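Venom allergen-like (VAL) 4 protein (Schistosoma mansoni, PDB 4P27) binds lipids as a probably secreted member of the SCP/TAPS (CAP) family of allergen-like proteins, although it lacks the prototypical CAP motifs. Local coordinates at residues A[21-26]-A[31-36]; A[50-55]-A[63-68]; A[9-14]-A[86-91]. All blocks are in the same frame, centred on the assembly; numbering follows the deposited sequence.

Interaction 1 of 3, residues A[21-26]-A[31-36]; sequences DVKNCR and PPAKNL. With NAG (2-acetamido-2-deoxy-beta-D-glucopyranose), chain B.
The Lys23 side chain packs on Ala33 and Leu36 through its first two carbons and reaches the loop 31-36 again through a water at its tip. CB starts beside the carbonyl oxygen of Ala33; CG, turned anti to the carbonyl carbon of Lys23 (chi1 -65°), stays near that oxygen, faces the Ala33 methyl and comes within 4.0 Å of Leu36 CD1, the two side chains running past each other in opposite directions. The chain continues through CD and CE, bent at chi3, to NZ, which donates to a water 3.1 Å away. That water also accepts from Leu36 N and donates to Asn35 OD1. The other end of the same amide, Asn35 ND2, gives a hydrogen bond of 2.9 Å to O7 of the N-acetylglucosamine, a glycan attached to the protein itself. Here the chain leaves helix 6-22 of the CAP fold through a type I beta turn, Val22 to Cys25, and doubles back. Val22 O accepts a hydrogen bond of 3.1 Å from Ala33 N, which comes from above the carbonyl plane, and a CA-H contact from Pro32. Val22 CG1 meets Leu36 CD1 at 3.6 Å, their side chains crossing at about a right angle. At the last residue of the turn, Cys25 SG, disulfide-bonded to Cys158, rests against Pro32 CG at 3.7 Å.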
loop_
_atom_site.group_PDB
_atom_site.type_symbol
_atom_site.label_atom_id
_atom_site.label_comp_id
_atom_site.label_asym_id
_atom_site.label_seq_id
_atom_site.Cartn_x
_atom_site.Cartn_y
_atom_site.Cartn_z
ATOM N N ASP A 21 -6.776 9.304 7.604
ATOM C CA ASP A 21 -6.023 9.627 8.765
ATOM C C ASP A 21 -4.802 10.529 8.515
ATOM O O ASP A 21 -4.593 11.483 9.290
ATOM C CB ASP A 21 -5.488 8.384 9.360
ATOM C CG ASP A 21 -6.542 7.619 10.134
ATOM O OD1 ASP A 21 -7.636 8.137 10.258
ATOM O OD2 ASP A 21 -6.249 6.523 10.605
ATOM N N VAL A 22 -3.957 10.193 7.507
ATOM C CA VAL A 22 -2.748 11.013 7.254
ATOM C C VAL A 22 -3.149 12.441 6.821
ATOM O O VAL A 22 -2.463 13.393 7.221
ATOM C CB VAL A 22 -1.717 10.325 6.285
ATOM C CG1 VAL A 22 -2.126 10.410 4.829
ATOM C CG2 VAL A 22 -0.317 10.909 6.480
ATOM N N LYS A 23 -4.242 12.617 6.057
ATOM C CA LYS A 23 -4.767 13.990 5.805
ATOM C C LYS A 23 -5.279 14.792 7.016
ATOM O O LYS A 23 -5.568 15.970 6.862
ATOM C CB LYS A 23 -5.873 13.994 4.824
ATOM C CG LYS A 23 -5.384 13.559 3.506
ATOM C CD LYS A 23 -6.354 13.952 2.434
ATOM C CE LYS A 23 -7.555 13.082 2.556
ATOM N NZ LYS A 23 -8.208 12.947 1.230
ATOM N N ASN A 24 -5.407 14.155 8.172
ATOM C CA ASN A 24 -6.091 14.741 9.316
ATOM C C ASN A 24 -5.283 14.543 10.569
ATOM O O ASN A 24 -5.874 14.428 11.617
ATOM C CB ASN A 24 -7.422 14.012 9.511
ATOM C CG ASN A 24 -8.418 14.447 8.503
ATOM O OD1 ASN A 24 -8.829 15.592 8.576
ATOM N ND2 ASN A 24 -8.686 13.626 7.454
ATOM N N CYS A 25 -3.946 14.418 10.453
ATOM C CA CYS A 25 -3.036 14.416 11.602
ATOM C C CYS A 25 -3.167 13.203 12.470
ATOM O O CYS A 25 -2.822 13.246 13.640
ATOM C CB CYS A 25 -3.207 15.661 12.489
ATOM S SG CYS A 25 -2.747 17.194 11.696
ATOM N N ARG A 26 -3.645 12.108 11.906
ATOM C CA ARG A 26 -3.992 10.988 12.721
ATOM C C ARG A 26 -2.960 9.913 12.514
ATOM O O ARG A 26 -3.087 8.850 13.093
ATOM C CB ARG A 26 -5.426 10.474 12.425
ATOM C CG ARG A 26 -6.581 11.334 13.009
ATOM C CD ARG A 26 -7.970 10.664 12.745
ATOM N NE ARG A 26 -8.914 11.510 11.961
ATOM C CZ ARG A 26 -9.470 11.202 10.775
ATOM N NH1 ARG A 26 -9.194 10.061 10.158
ATOM N NH2 ARG A 26 -10.298 12.059 10.173
ATOM N N PRO A 31 3.802 14.540 9.251
ATOM C CA PRO A 31 3.043 15.742 8.863
ATOM C C PRO A 31 1.770 15.384 8.104
ATOM O O PRO A 31 1.746 14.380 7.418
ATOM C CB PRO A 31 4.022 16.513 7.969
ATOM C CG PRO A 31 4.861 15.439 7.310
ATOM C CD PRO A 31 5.043 14.405 8.448
ATOM N N PRO A 32 0.707 16.207 8.224
ATOM C CA PRO A 32 -0.505 15.827 7.512
ATOM C C PRO A 32 -0.360 16.104 6.032
ATOM O O PRO A 32 0.320 17.032 5.658
ATOM C CB PRO A 32 -1.603 16.804 8.098
ATOM C CG PRO A 32 -0.824 17.979 8.602
ATOM C CD PRO A 32 0.457 17.328 9.185
ATOM N N ALA A 33 -1.097 15.382 5.214
ATOM C CA ALA A 33 -1.016 15.549 3.809
ATOM C C ALA A 33 -1.995 16.601 3.300
ATOM O O ALA A 33 -3.183 16.651 3.758
ATOM C CB ALA A 33 -1.348 14.223 3.177
ATOM N N LYS A 34 -1.547 17.413 2.344
ATOM C CA LYS A 34 -2.391 18.430 1.769
ATOM C C LYS A 34 -3.474 17.849 0.846
ATOM O O LYS A 34 -4.630 18.298 0.866
ATOM C CB LYS A 34 -1.575 19.433 0.970
ATOM C CG LYS A 34 -2.371 20.652 0.461
ATOM C CD LYS A 34 -1.580 21.339 -0.644
ATOM C CE LYS A 34 -1.561 22.857 -0.527
ATOM N NZ LYS A 34 -2.104 23.351 -1.814
ATOM N N ASN A 35 -3.099 16.893 0.011
ATOM C CA ASN A 35 -4.010 16.267 -0.941
ATOM C C ASN A 35 -3.576 14.757 -1.132
ATOM O O ASN A 35 -2.366 14.461 -1.044
ATOM C CB ASN A 35 -3.904 16.952 -2.284
ATOM C CG ASN A 35 -4.806 16.284 -3.322
ATOM O OD1 ASN A 35 -6.031 16.432 -3.228
ATOM N ND2 ASN A 35 -4.222 15.480 -4.269
ATOM N N LEU A 36 -4.510 13.847 -1.429
ATOM C CA LEU A 36 -4.164 12.462 -1.859
ATOM C C LEU A 36 -5.257 12.138 -2.831
ATOM O O LEU A 36 -6.398 12.466 -2.581
ATOM C CB LEU A 36 -4.245 11.491 -0.680
ATOM C CG LEU A 36 -3.264 11.713 0.439
ATOM C CD1 LEU A 36 -3.541 10.664 1.510
ATOM C CD2 LEU A 36 -1.787 11.760 -0.016
HETATM C C1 NAG B . 1.803 14.875 -4.994
HETATM C C2 NAG B . 1.115 16.052 -5.706
HETATM C C3 NAG B . 2.068 16.910 -6.478
HETATM C C4 NAG B . 3.200 17.292 -5.566
HETATM C C5 NAG B . 3.901 16.031 -5.113
HETATM C C6 NAG B . 5.135 16.419 -4.345
HETATM C C7 NAG B . -1.084 15.336 -6.228
HETATM C C8 NAG B . -2.009 14.784 -7.242
HETATM N N2 NAG B . 0.114 15.636 -6.638
HETATM O O3 NAG B . 1.377 18.057 -6.954
HETATM O O4 NAG B . 4.091 18.110 -6.261
HETATM O O5 NAG B . 3.001 15.253 -4.347
HETATM O O6 NAG B . 5.778 15.296 -3.794
HETATM O O7 NAG B . -1.446 15.465 -5.099
HETATM O O HOH W 1 -7.112 15.079 -0.716
#

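Interaction 2 of 3, residues A[50-55]-A[63-68]; sequences KQQAKR and PNDFII
Arg55 and Asp65 form a salt bridge between segment 50-55, which lies on helix 43-54, and the 3-10 turn 63-66, in the connection that leads on to strand 75-81 of the CAP domain. The bridge depends on one nitrogen: Arg55 NH1 donates to Asp65 OD1 at 3.0 Å, nearly straight at 167°. NH1 meets the syn lone pair of OD1, which itself lies in the guanidinium plane. A second, weak bond from NH1 goes to Asp65 OD2. The two planar groups are almost coplanar. The arginine chain, extended from CG to NE, brings the edge of its guanidinium to the carboxylate. Stacking adds a second kind of contact. The Gln52 amide lies against the carboxylate with their planes 17° apart, and its OE1 comes within 3.2 Å of Asp65 CB. Gln52 reaches this position with CG anti to its backbone N (chi1 -179°) and the chain extended beyond. OE1 and Asp65 OD2 are both acceptors and do not bond to each other. The amide NE2 donates to Gln76 OE1 on strand 75-81, which links this helix to the sheet. Water provides the third kind of link: one molecule donates both to Gln52 OE1, at 2.9 Å, and to the backbone oxygen of Asp65, at 2.8 Å.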
loop_
_atom_site.group_PDB
_atom_site.type_symbol
_atom_site.label_atom_id
_atom_site.label_comp_id
_atom_site.label_asym_id
_atom_site.label_seq_id
_atom_site.Cartn_x
_atom_site.Cartn_y
_atom_site.Cartn_z
ATOM N N LYS A 50 -3.735 -11.535 -7.498
ATOM C CA LYS A 50 -4.209 -12.885 -7.094
ATOM C C LYS A 50 -3.461 -14.035 -7.799
ATOM O O LYS A 50 -3.056 -14.987 -7.156
ATOM C CB LYS A 50 -5.712 -13.006 -7.425
ATOM C CG LYS A 50 -6.360 -14.156 -6.682
ATOM C CD LYS A 50 -7.402 -13.626 -5.709
ATOM C CE LYS A 50 -8.781 -13.355 -6.351
ATOM N NZ LYS A 50 -9.612 -14.590 -6.410
ATOM N N GLN A 51 -3.242 -13.932 -9.128
ATOM C CA GLN A 51 -2.401 -14.902 -9.815
ATOM C C GLN A 51 -1.025 -14.985 -9.156
ATOM O O GLN A 51 -0.494 -16.078 -9.009
ATOM C CB GLN A 51 -2.227 -14.536 -11.328
ATOM C CG GLN A 51 -3.561 -14.634 -12.103
ATOM C CD GLN A 51 -3.486 -13.922 -13.449
ATOM O OE1 GLN A 51 -4.117 -12.877 -13.675
ATOM N NE2 GLN A 51 -2.680 -14.468 -14.339
ATOM N N GLN A 52 -0.438 -13.829 -8.790
ATOM C CA GLN A 52 0.857 -13.808 -8.114
ATOM C C GLN A 52 0.669 -14.492 -6.746
ATOM O O GLN A 52 1.450 -15.357 -6.387
ATOM C CB GLN A 52 1.308 -12.405 -7.828
ATOM C CG GLN A 52 2.674 -12.333 -7.146
ATOM C CD GLN A 52 3.282 -10.933 -7.232
ATOM O OE1 GLN A 52 2.939 -10.169 -8.124
ATOM N NE2 GLN A 52 4.217 -10.620 -6.330
ATOM N N ALA A 53 -0.327 -14.098 -5.967
ATOM C CA ALA A 53 -0.357 -14.629 -4.619
ATOM C C ALA A 53 -0.604 -16.185 -4.630
ATOM O O ALA A 53 -0.157 -16.887 -3.704
ATOM C CB ALA A 53 -1.460 -13.990 -3.804
ATOM N N LYS A 54 -1.308 -16.692 -5.662
ATOM C CA LYS A 54 -1.578 -18.156 -5.746
ATOM C C LYS A 54 -0.302 -18.991 -5.910
ATOM O O LYS A 54 -0.336 -20.157 -5.569
ATOM C CB LYS A 54 -2.506 -18.553 -6.930
ATOM C CG LYS A 54 -3.977 -18.218 -6.775
ATOM C CD LYS A 54 -4.719 -18.631 -8.046
ATOM C CE LYS A 54 -6.078 -17.965 -8.123
ATOM N NZ LYS A 54 -7.065 -18.794 -8.870
ATOM N N ARG A 55 0.813 -18.417 -6.419
ATOM C CA ARG A 55 2.077 -19.126 -6.410
ATOM C C ARG A 55 2.640 -19.381 -5.059
ATOM O O ARG A 55 3.552 -20.239 -4.887
ATOM C CB ARG A 55 3.143 -18.438 -7.304
ATOM C CG ARG A 55 2.570 -18.100 -8.641
ATOM C CD ARG A 55 3.662 -17.580 -9.593
ATOM N NE ARG A 55 2.913 -16.918 -10.635
ATOM C CZ ARG A 55 2.999 -15.622 -10.938
ATOM N NH1 ARG A 55 3.878 -14.813 -10.319
ATOM N NH2 ARG A 55 2.203 -15.151 -11.883
ATOM N N PRO A 63 9.830 -9.398 -12.717
ATOM C CA PRO A 63 9.165 -8.336 -13.495
ATOM C C PRO A 63 7.903 -8.586 -14.407
ATOM O O PRO A 63 7.191 -7.622 -14.610
ATOM C CB PRO A 63 10.347 -7.649 -14.196
ATOM C CG PRO A 63 11.388 -7.688 -13.104
ATOM C CD PRO A 63 11.285 -9.125 -12.628
ATOM N N ASN A 64 7.574 -9.802 -14.876
ATOM C CA ASN A 64 6.193 -10.135 -15.364
ATOM C C ASN A 64 5.049 -9.712 -14.351
ATOM O O ASN A 64 3.929 -9.414 -14.728
ATOM C CB ASN A 64 6.080 -11.667 -15.714
ATOM C CG ASN A 64 4.890 -12.018 -16.684
ATOM O OD1 ASN A 64 4.955 -12.974 -17.517
ATOM N ND2 ASN A 64 3.809 -11.250 -16.590
ATOM N N ASP A 65 5.319 -9.717 -13.050
ATOM C CA ASP A 65 4.235 -9.406 -12.107
ATOM C C ASP A 65 3.905 -7.931 -12.080
ATOM O O ASP A 65 2.880 -7.543 -11.522
ATOM C CB ASP A 65 4.675 -9.882 -10.737
ATOM C CG ASP A 65 4.547 -11.414 -10.638
ATOM O OD1 ASP A 65 3.684 -11.991 -11.352
ATOM O OD2 ASP A 65 5.285 -11.990 -9.871
ATOM N N PHE A 66 4.807 -7.129 -12.656
ATOM C CA PHE A 66 4.634 -5.668 -12.794
ATOM C C PHE A 66 4.131 -5.175 -14.150
ATOM O O PHE A 66 3.985 -3.946 -14.383
ATOM C CB PHE A 66 5.950 -4.960 -12.417
ATOM C CG PHE A 66 6.340 -5.174 -10.998
ATOM C CD1 PHE A 66 7.027 -6.343 -10.620
ATOM C CD2 PHE A 66 5.982 -4.231 -10.008
ATOM C CE1 PHE A 66 7.370 -6.561 -9.276
ATOM C CE2 PHE A 66 6.357 -4.430 -8.674
ATOM C CZ PHE A 66 7.034 -5.609 -8.308
ATOM N N ILE A 67 3.778 -6.101 -15.027
ATOM C CA ILE A 67 3.253 -5.670 -16.324
ATOM C C ILE A 67 1.772 -5.953 -16.314
ATOM O O ILE A 67 1.406 -7.106 -16.303
ATOM C CB ILE A 67 3.961 -6.416 -17.508
ATOM C CG1 ILE A 67 5.489 -6.198 -17.367
ATOM C CG2 ILE A 67 3.373 -5.848 -18.812
ATOM C CD1 ILE A 67 6.457 -7.067 -18.233
ATOM N N ILE A 68 0.918 -4.932 -16.247
ATOM C CA ILE A 68 -0.485 -5.168 -16.016
ATOM C C ILE A 68 -1.187 -4.195 -16.948
ATOM O O ILE A 68 -0.953 -2.939 -16.864
ATOM C CB ILE A 68 -0.915 -4.929 -14.484
ATOM C CG1 ILE A 68 -0.083 -5.847 -13.530
ATOM C CG2 ILE A 68 -2.426 -5.238 -14.293
ATOM C CD1 ILE A 68 -0.326 -5.581 -12.029
HETATM O O HOH W 2 1.024 -8.807 -9.777
#

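Interaction 3 of 3, residues A[9-14]-A[86-91]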
loop_
_atom_site.group_PDB
_atom_site.type_symbol
_atom_site.label_atom_id
_atom_site.label_comp_id
_atom_site.label_asym_id
_atom_site.label_seq_id
_atom_site.Cartn_x
_atom_site.Cartn_y
_atom_site.Cartn_z
ATOM N N ARG A 9 -12.302 -6.423 0.680
ATOM C CA ARG A 9 -13.000 -5.262 1.152
ATOM C C ARG A 9 -12.306 -4.672 2.384
ATOM O O ARG A 9 -12.086 -3.481 2.485
ATOM C CB ARG A 9 -14.511 -5.528 1.411
ATOM C CG ARG A 9 -15.227 -4.377 2.153
ATOM C CD ARG A 9 -15.467 -3.131 1.289
ATOM N NE ARG A 9 -16.098 -3.511 0.012
ATOM C CZ ARG A 9 -16.298 -2.732 -1.062
ATOM N NH1 ARG A 9 -15.908 -1.468 -1.076
ATOM N NH2 ARG A 9 -16.867 -3.259 -2.152
ATOM N N ALA A 10 -11.918 -5.533 3.312
ATOM C CA ALA A 10 -11.178 -5.106 4.442
ATOM C C ALA A 10 -9.833 -4.378 4.029
ATOM O O ALA A 10 -9.444 -3.376 4.660
ATOM C CB ALA A 10 -10.888 -6.356 5.300
ATOM N N ILE A 11 -9.113 -4.921 3.030
ATOM C CA ILE A 11 -7.798 -4.356 2.684
ATOM C C ILE A 11 -8.103 -2.955 2.061
ATOM O O ILE A 11 -7.496 -2.015 2.395
ATOM C CB ILE A 11 -7.099 -5.252 1.687
ATOM C CG1 ILE A 11 -6.582 -6.516 2.414
ATOM C CG2 ILE A 11 -5.926 -4.479 0.988
ATOM C CD1 ILE A 11 -6.282 -7.652 1.437
ATOM N N TYR A 12 -9.099 -2.860 1.193
ATOM C CA TYR A 12 -9.525 -1.591 0.557
ATOM C C TYR A 12 -9.906 -0.533 1.566
ATOM O O TYR A 12 -9.372 0.624 1.539
ATOM C CB TYR A 12 -10.701 -1.880 -0.418
ATOM C CG TYR A 12 -11.093 -0.730 -1.325
ATOM C CD1 TYR A 12 -10.118 0.227 -1.777
ATOM C CD2 TYR A 12 -12.411 -0.583 -1.748
ATOM C CE1 TYR A 12 -10.476 1.250 -2.636
ATOM C CE2 TYR A 12 -12.808 0.500 -2.594
ATOM C CZ TYR A 12 -11.837 1.406 -3.021
ATOM O OH TYR A 12 -12.185 2.457 -3.849
ATOM N N ASN A 13 -10.734 -0.919 2.546
ATOM C CA ASN A 13 -11.134 0.089 3.559
ATOM C C ASN A 13 -9.982 0.505 4.471
ATOM O O ASN A 13 -9.948 1.615 4.996
ATOM C CB ASN A 13 -12.251 -0.466 4.478
ATOM C CG ASN A 13 -13.615 -0.632 3.770
ATOM O OD1 ASN A 13 -14.406 -1.475 4.197
ATOM N ND2 ASN A 13 -13.857 0.075 2.681
ATOM N N PHE A 14 -9.119 -0.431 4.806
ATOM C CA PHE A 14 -7.976 -0.093 5.655
ATOM C C PHE A 14 -7.113 0.973 4.894
ATOM O O PHE A 14 -6.682 1.946 5.484
ATOM C CB PHE A 14 -7.138 -1.370 5.916
ATOM C CG PHE A 14 -6.048 -1.144 6.938
ATOM C CD1 PHE A 14 -4.806 -0.593 6.557
ATOM C CD2 PHE A 14 -6.232 -1.480 8.270
ATOM C CE1 PHE A 14 -3.838 -0.340 7.494
ATOM C CE2 PHE A 14 -5.226 -1.270 9.232
ATOM C CZ PHE A 14 -4.036 -0.692 8.847
ATOM N N GLY A 86 -3.367 -8.203 10.410
ATOM C CA GLY A 86 -2.037 -8.088 10.921
ATOM C C GLY A 86 -1.123 -7.535 9.824
ATOM O O GLY A 86 -0.278 -6.694 10.093
ATOM N N ALA A 87 -1.259 -8.091 8.615
ATOM C CA ALA A 87 -0.492 -7.626 7.465
ATOM C C ALA A 87 -0.671 -6.077 7.294
ATOM O O ALA A 87 0.336 -5.341 7.225
ATOM C CB ALA A 87 -0.934 -8.367 6.240
ATOM N N MET A 88 -1.918 -5.581 7.345
ATOM C CA MET A 88 -2.225 -4.167 7.034
ATOM C C MET A 88 -1.534 -3.311 8.061
ATOM O O MET A 88 -0.932 -2.277 7.736
ATOM C CB MET A 88 -3.728 -3.842 7.045
ATOM C CG MET A 88 -4.597 -4.462 5.946
ATOM S SD MET A 88 -3.829 -4.152 4.318
ATOM C CE MET A 88 -2.876 -5.616 3.890
ATOM N N LYS A 89 -1.585 -3.770 9.311
ATOM C CA LYS A 89 -1.061 -3.029 10.425
ATOM C C LYS A 89 0.475 -3.033 10.397
ATOM O O LYS A 89 1.119 -2.039 10.722
ATOM C CB LYS A 89 -1.513 -3.696 11.718
ATOM C CG LYS A 89 -1.518 -2.712 12.864
ATOM C CD LYS A 89 -1.150 -3.326 14.219
ATOM C CE LYS A 89 -1.501 -2.297 15.303
ATOM N NZ LYS A 89 -1.718 -2.857 16.664
ATOM N N ASP A 90 1.058 -4.168 10.041
ATOM C CA ASP A 90 2.480 -4.197 9.806
ATOM C C ASP A 90 2.952 -3.176 8.715
ATOM O O ASP A 90 3.959 -2.446 8.881
ATOM C CB ASP A 90 2.876 -5.594 9.398
ATOM C CG ASP A 90 4.340 -5.712 9.126
ATOM O OD1 ASP A 90 5.112 -5.396 10.023
ATOM O OD2 ASP A 90 4.757 -6.125 8.026
ATOM N N TRP A 91 2.254 -3.145 7.583
ATOM C CA TRP A 91 2.619 -2.174 6.549
ATOM C C TRP A 91 2.490 -0.749 7.111
ATOM O O TRP A 91 3.388 0.097 6.950
ATOM C CB TRP A 91 1.672 -2.312 5.336
ATOM C CG TRP A 91 1.866 -3.530 4.533
ATOM C CD1 TRP A 91 2.825 -4.465 4.667
ATOM C CD2 TRP A 91 1.019 -3.943 3.448
ATOM N NE1 TRP A 91 2.631 -5.502 3.708
ATOM C CE2 TRP A 91 1.519 -5.150 2.951
ATOM C CE3 TRP A 91 -0.124 -3.356 2.818
ATOM C CZ2 TRP A 91 0.912 -5.817 1.884
ATOM C CZ3 TRP A 91 -0.697 -4.035 1.799
ATOM C CH2 TRP A 91 -0.209 -5.249 1.348
#
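Met88 projects from helix 84-93 toward helix 6-22, and Phe14 turns a ring face to it. Met88 CB stands 3.3 Å from the ring centroid and 5° off the ring normal, a CH-pi contact over the centre. With CG anti to the backbone N of Phe14 (chi1 -172°), the ring is carried out toward the other helix, and the two side chains slide past each other in opposite directions. The methionine then bends at chi2 and chi3, so its sulfur leaves the area over the ring: SD sits 5.0 Å from the centroid, an oblique Met-aromatic contact. The helices run nearly parallel, 10.7 Å apart at an angle of 23° between these segments, on one side of the central sheet in the alpha-beta-alpha sandwich of CAP proteins. Beyond the bend, SD meets Ile11 CG2 at 3.9 Å, the isoleucine and methionine side chains crossing at about a right angle. Ile11 CG1 lies near both SD and CE. Met88 CE also lies over one face of the Trp91 ring, 3.4 Å above its plane but toward the rim, while the indole NE1 donates to Leu78 O of strand 75-81. Met115 of helix 110-115 touches both Phe14 and Trp91.

Helix 6-22 carries one side of interaction 3 in its N-terminal half and one side of interaction 1 at its C-terminal end, their centres about 18 Å apart. Interaction 3 joins segments 72 residues apart and encloses the other two, which follow in series: interaction 1 closes before interaction 2 opens. Interaction 2 lies about 19 Å, centre to centre, from interaction 3, and about 31 Å from interaction 1 on the opposite side of the chain's centre. Interactions 1 and 2 each fold a connection back on the helix preceding it, whereas interaction 3 pairs helices far apart in sequence beside the sheet; together they span one CAP domain without touching.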